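Local structure of D-mandelate dehydrogenase (Rhodotorula graminis, 2W2K) at residues 89-94 with 104-109; 162-167 with 220-225. The protein is a D-mandelate dehydrogenase, an oxidoreductase of the D-isomer-specific 2-hydroxyacid dehydrogenase family that binds NAD(+) in a Rossmann-type domain. One frame throughout, in Å; residues are numbered along the deposited sequence.

Contact 1. Residues 89-94 with 104-109; sequences AGFDWL and VAFANS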
loop_
_atom_site.group_PDB
_atom_site.type_symbol
_atom_site.label_atom_id
_atom_site.label_comp_id
_atom_site.label_asym_id
_atom_site.label_seq_id
_atom_site.Cartn_x
_atom_site.Cartn_y
_atom_site.Cartn_z
ATOM N N ALA B 89 14.371 12.610 14.125
ATOM C CA ALA B 89 15.240 11.853 15.058
ATOM C C ALA B 89 16.377 11.172 14.316
ATOM O O ALA B 89 16.243 10.855 13.140
ATOM C CB ALA B 89 14.430 10.845 15.857
ATOM N N GLY B 90 17.489 10.935 15.006
ATOM C CA GLY B 90 18.658 10.284 14.392
ATOM C C GLY B 90 19.396 11.247 13.482
ATOM O O GLY B 90 19.094 11.337 12.293
ATOM N N PHE B 91 20.367 11.964 14.052
ATOM C CA PHE B 91 20.998 13.106 13.390
ATOM C C PHE B 91 22.481 12.927 13.147
ATOM O O PHE B 91 23.299 13.150 14.060
ATOM C CB PHE B 91 20.815 14.364 14.223
ATOM C CG PHE B 91 19.397 14.673 14.560
ATOM C CD1 PHE B 91 18.367 14.427 13.652
ATOM C CD2 PHE B 91 19.090 15.244 15.780
ATOM C CE1 PHE B 91 17.058 14.754 13.978
ATOM C CE2 PHE B 91 17.777 15.560 16.114
ATOM C CZ PHE B 91 16.766 15.322 15.220
ATOM N N ASP B 92 22.827 12.581 11.912
ATOM C CA ASP B 92 24.220 12.432 11.516
ATOM C C ASP B 92 25.007 13.756 11.581
ATOM O O ASP B 92 26.230 13.736 11.534
ATOM C CB ASP B 92 24.307 11.844 10.103
ATOM N N TRP B 93 24.305 14.888 11.661
ATOM C CA TRP B 93 24.941 16.224 11.610
ATOM C C TRP B 93 25.415 16.796 12.973
ATOM O O TRP B 93 26.073 17.837 13.002
ATOM C CB TRP B 93 24.002 17.237 10.928
ATOM C CG TRP B 93 22.593 17.261 11.476
ATOM C CD1 TRP B 93 21.511 16.556 10.989
ATOM C CD2 TRP B 93 22.098 18.026 12.588
ATOM N NE1 TRP B 93 20.395 16.826 11.727
ATOM C CE2 TRP B 93 20.714 17.723 12.718
ATOM C CE3 TRP B 93 22.682 18.945 13.484
ATOM C CZ2 TRP B 93 19.901 18.290 13.720
ATOM C CZ3 TRP B 93 21.858 19.530 14.488
ATOM C CH2 TRP B 93 20.487 19.191 14.595
ATOM N N LEU B 94 25.108 16.107 14.079
ATOM C CA LEU B 94 25.372 16.635 15.437
ATOM C C LEU B 94 26.380 15.815 16.262
ATOM O O LEU B 94 26.217 14.594 16.404
ATOM C CB LEU B 94 24.061 16.754 16.230
ATOM C CG LEU B 94 24.103 17.259 17.694
ATOM C CD1 LEU B 94 24.437 18.732 17.750
ATOM C CD2 LEU B 94 22.760 17.006 18.393
ATOM N N VAL B 104 24.791 21.518 27.906
ATOM C CA VAL B 104 23.609 21.798 27.076
ATOM C C VAL B 104 22.762 20.526 26.884
ATOM O O VAL B 104 23.266 19.523 26.389
ATOM C CB VAL B 104 23.987 22.383 25.670
ATOM C CG1 VAL B 104 22.700 22.721 24.840
ATOM C CG2 VAL B 104 24.923 23.612 25.801
ATOM N N ALA B 105 21.479 20.597 27.265
ATOM C CA ALA B 105 20.515 19.501 27.123
ATOM C C ALA B 105 19.985 19.458 25.690
ATOM O O ALA B 105 19.752 20.508 25.088
ATOM C CB ALA B 105 19.331 19.704 28.112
ATOM N N PHE B 106 19.789 18.254 25.148
ATOM C CA PHE B 106 19.230 18.090 23.787
ATOM C C PHE B 106 17.898 17.300 23.809
ATOM O O PHE B 106 17.717 16.374 24.610
ATOM C CB PHE B 106 20.260 17.414 22.852
ATOM C CG PHE B 106 19.840 17.353 21.379
ATOM C CD1 PHE B 106 19.806 18.518 20.589
ATOM C CD2 PHE B 106 19.527 16.122 20.777
ATOM C CE1 PHE B 106 19.421 18.470 19.220
ATOM C CE2 PHE B 106 19.144 16.060 19.416
ATOM C CZ PHE B 106 19.087 17.251 18.639
ATOM N N ALA B 107 16.983 17.685 22.927
ATOM C CA ALA B 107 15.762 16.929 22.642
ATOM C C ALA B 107 15.575 16.791 21.133
ATOM O O ALA B 107 15.690 17.787 20.385
ATOM C CB ALA B 107 14.544 17.638 23.244
ATOM N N ASN B 108 15.295 15.564 20.681
ATOM C CA ASN B 108 14.749 15.365 19.330
ATOM C C ASN B 108 13.198 15.394 19.386
ATOM O O ASN B 108 12.621 15.897 20.360
ATOM C CB ASN B 108 15.288 14.074 18.687
ATOM C CG ASN B 108 14.958 12.809 19.501
ATOM O OD1 ASN B 108 14.069 12.804 20.344
ATOM N ND2 ASN B 108 15.671 11.705 19.200
ATOM N N SER B 109 12.542 14.894 18.342
ATOM C CA SER B 109 11.081 14.824 18.285
ATOM C C SER B 109 10.661 13.351 18.079
ATOM O O SER B 109 9.771 13.055 17.282
ATOM C CB SER B 109 10.525 15.782 17.187
ATOM O OG SER B 109 10.897 17.150 17.451
#
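The Phe106 ring is met by two side chains of the loop 89-94, one over its face and one at its rim. Leu94 comes tip to tip over the face: CD2 sits 3.7 Å from the centroid of the Phe106 ring, almost on the ring normal, a CH-pi contact. At the rim, Phe91 CE2 approaches Phe106 CZ to 3.3 Å; the two planes are turned 84° apart, yet neither ring lies over the face of the other. Beyond this pair, Phe91 CE2 also meets Asn108 CB at 3.9 Å, and Ala89 CB rests 3.7 Å from Asn108 ND2. The torsions account for the meeting: Phe106 and Leu94 both hold CG anti to the backbone N (chi1 -173° and 179°), extending the two side chains toward each other. A type I turn from Phe91 to Leu94 brings both loop residues to the same ring, and Trp93 lays its CZ2 over one face of the Phe91 ring, offset toward the rim. An alanine in place of Phe106 would take away the ring that Leu94 and Phe91 share, and would probably loosen the loop against the strand. Phe106 belongs to strand 105-107, an outermost strand of the five-stranded parallel sheet within this chain; Phe84 of strand 83-86 meets its ring edge-to-face, Leu96 and Leu99 of helix 96-101 pack against it, and helix 310-330 touches Ala105 and Ala107.

Contact 2. Residues 162-167 with 220-225; sequences RGHVLG and RSDCVS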
loop_
_atom_site.group_PDB
_atom_site.type_symbol
_atom_site.label_atom_id
_atom_site.label_comp_id
_atom_site.label_asym_id
_atom_site.label_seq_id
_atom_site.Cartn_x
_atom_site.Cartn_y
_atom_site.Cartn_z
ATOM N N ARG B 162 -0.928 -12.473 2.984
ATOM C CA ARG B 162 -1.637 -13.350 3.938
ATOM C C ARG B 162 -0.959 -14.723 4.058
ATOM O O ARG B 162 -0.728 -15.393 3.047
ATOM C CB ARG B 162 -3.123 -13.529 3.535
ATOM C CG ARG B 162 -3.957 -14.319 4.567
ATOM C CD ARG B 162 -5.437 -14.298 4.167
ATOM N NE ARG B 162 -6.235 -15.220 4.969
ATOM N N GLY B 163 -0.661 -15.119 5.301
ATOM C CA GLY B 163 -0.115 -16.456 5.638
ATOM C C GLY B 163 1.387 -16.609 5.428
ATOM O O GLY B 163 1.962 -17.653 5.786
ATOM N N HIS B 164 2.032 -15.580 4.868
ATOM C CA HIS B 164 3.498 -15.564 4.693
ATOM C C HIS B 164 4.172 -14.909 5.901
ATOM O O HIS B 164 3.519 -14.197 6.673
ATOM C CB HIS B 164 3.914 -14.840 3.402
ATOM C CG HIS B 164 3.466 -15.532 2.143
ATOM N ND1 HIS B 164 2.236 -15.299 1.561
ATOM C CD2 HIS B 164 4.098 -16.422 1.339
ATOM C CE1 HIS B 164 2.120 -16.036 0.469
ATOM N NE2 HIS B 164 3.231 -16.737 0.320
ATOM N N VAL B 165 5.480 -15.123 6.041
ATOM C CA VAL B 165 6.229 -14.634 7.217
ATOM C C VAL B 165 6.886 -13.267 6.955
ATOM O O VAL B 165 7.650 -13.099 5.994
ATOM C CB VAL B 165 7.332 -15.664 7.627
ATOM C CG1 VAL B 165 8.277 -15.104 8.767
ATOM C CG2 VAL B 165 6.701 -17.010 8.030
ATOM N N LEU B 166 6.573 -12.299 7.807
ATOM C CA LEU B 166 7.332 -11.040 7.905
ATOM C C LEU B 166 8.500 -11.231 8.884
ATOM O O LEU B 166 8.286 -11.570 10.061
ATOM C CB LEU B 166 6.430 -9.899 8.398
ATOM C CG LEU B 166 7.024 -8.491 8.470
ATOM C CD1 LEU B 166 7.346 -8.010 7.023
ATOM C CD2 LEU B 166 6.078 -7.518 9.212
ATOM N N GLY B 167 9.729 -11.019 8.412
ATOM C CA GLY B 167 10.899 -11.052 9.319
ATOM C C GLY B 167 11.367 -9.655 9.716
ATOM O O GLY B 167 11.939 -8.909 8.882
ATOM N N ARG B 220 14.081 -17.692 7.722
ATOM C CA ARG B 220 12.650 -17.937 8.069
ATOM C C ARG B 220 11.670 -17.054 7.260
ATOM O O ARG B 220 10.455 -17.330 7.227
ATOM C CB ARG B 220 12.398 -17.740 9.579
ATOM C CG ARG B 220 13.132 -18.740 10.550
ATOM C CD ARG B 220 12.513 -20.156 10.570
ATOM N NE ARG B 220 11.147 -20.130 11.099
ATOM C CZ ARG B 220 10.835 -20.066 12.397
ATOM N NH1 ARG B 220 11.783 -20.069 13.346
ATOM N NH2 ARG B 220 9.557 -20.016 12.754
ATOM N N SER B 221 12.186 -16.009 6.615
ATOM C CA SER B 221 11.328 -14.908 6.094
ATOM C C SER B 221 10.874 -15.037 4.626
ATOM O O SER B 221 11.632 -15.506 3.778
ATOM C CB SER B 221 12.042 -13.551 6.281
ATOM O OG SER B 221 12.432 -13.356 7.640
ATOM N N ASP B 222 9.648 -14.590 4.344
ATOM C CA ASP B 222 9.183 -14.366 2.965
ATOM C C ASP B 222 9.408 -12.904 2.537
ATOM O O ASP B 222 9.737 -12.627 1.365
ATOM C CB ASP B 222 7.705 -14.771 2.814
ATOM C CG ASP B 222 7.486 -16.284 3.038
ATOM O OD1 ASP B 222 8.037 -17.088 2.247
ATOM O OD2 ASP B 222 6.765 -16.651 3.992
ATOM N N CYS B 223 9.249 -11.978 3.489
ATOM C CA CYS B 223 9.664 -10.573 3.296
ATOM C C CYS B 223 10.367 -10.067 4.571
ATOM O O CYS B 223 9.809 -10.174 5.675
ATOM C CB CYS B 223 8.438 -9.689 2.992
ATOM S SG CYS B 223 8.818 -7.928 2.541
ATOM N N VAL B 224 11.566 -9.503 4.418
ATOM C CA VAL B 224 12.296 -8.863 5.546
ATOM C C VAL B 224 11.953 -7.354 5.651
ATOM O O VAL B 224 11.901 -6.666 4.618
ATOM C CB VAL B 224 13.836 -9.086 5.412
ATOM C CG1 VAL B 224 14.642 -8.233 6.423
ATOM C CG2 VAL B 224 14.199 -10.582 5.585
ATOM N N SER B 225 11.714 -6.852 6.878
ATOM C CA SER B 225 11.510 -5.398 7.113
ATOM C C SER B 225 12.634 -4.844 7.988
ATOM O O SER B 225 12.769 -5.244 9.165
ATOM C CB SER B 225 10.146 -5.098 7.770
ATOM O OG SER B 225 10.001 -3.715 8.122
#
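Val165 O accepts two backbone hydrogen bonds, from Cys223 N at 3.2 Å, nearly along the C=O axis, and from Asp222 N at 3.0 Å, on a lone pair in the carbonyl plane. The neighbouring Val165 N gives a nearly straight bond (176°) to Asp222 OD2, 2.9 Å away, which accepts through its anti lone pair. Asp222 thus binds both polar backbone atoms of Val165, one through its own N-H and one through its carboxylate. Its CG stands anti to the carbonyl carbon (chi1 -64°), and the carboxylate lies at the edge of the His164 ring with the two planes nearly perpendicular. Farther on, regular parallel pairing takes over: Gly167 N donates to Cys223 O and Gly167 O accepts from Ser225 N, both at 2.9 Å. Leu166 pairs with Cys223, and both turn to the sheet face packed by helix 114-130. Gly167 admits Ser221 OG to 3.2 Å from its CA, where a beta carbon would clash; that hydroxyl is bonded to Leu217 O of helix 214-220. Val165 lodges its CG1 3.5 Å from Arg220 O, while the Arg220 guanidinium forms a salt bridge to Glu209. Strands 165-169 and 223-226 are neighbours amid the seven-stranded parallel sheet, at the crossover point of the Rossmann-type NAD-binding domain, where its first and fourth strands pair. Where the two strands begin, the carboxylate of Asp222 supplies the acceptor for Val165 N. OD1 makes a long, weak ion pair with Lys247, and the negative charge would be expected to favour protonation of nearby His164, although their charged atoms do not touch.

Contact 1 closes before contact 2 opens along the chain, and the two lie on opposite sides of the chain's centre, with centres 33 Å apart and nearest atoms about 17 Å apart. They share no sheet: 104-109 carries strand 105-107, an edge strand, within this chain, of the five-stranded parallel sheet, whereas contact 2 joins strands 165-169 and 223-226, adjacent in the seven-stranded sheet of the NAD-binding domain. Helix 114-130, which follows contact 1 in sequence, packs on contact 2. The side chains of Ala89 and Ser225 are about 8 Å and 7 Å from that of Ile174, which binds NAD(+), so both contacts probably border the cofactor site, from two different domains.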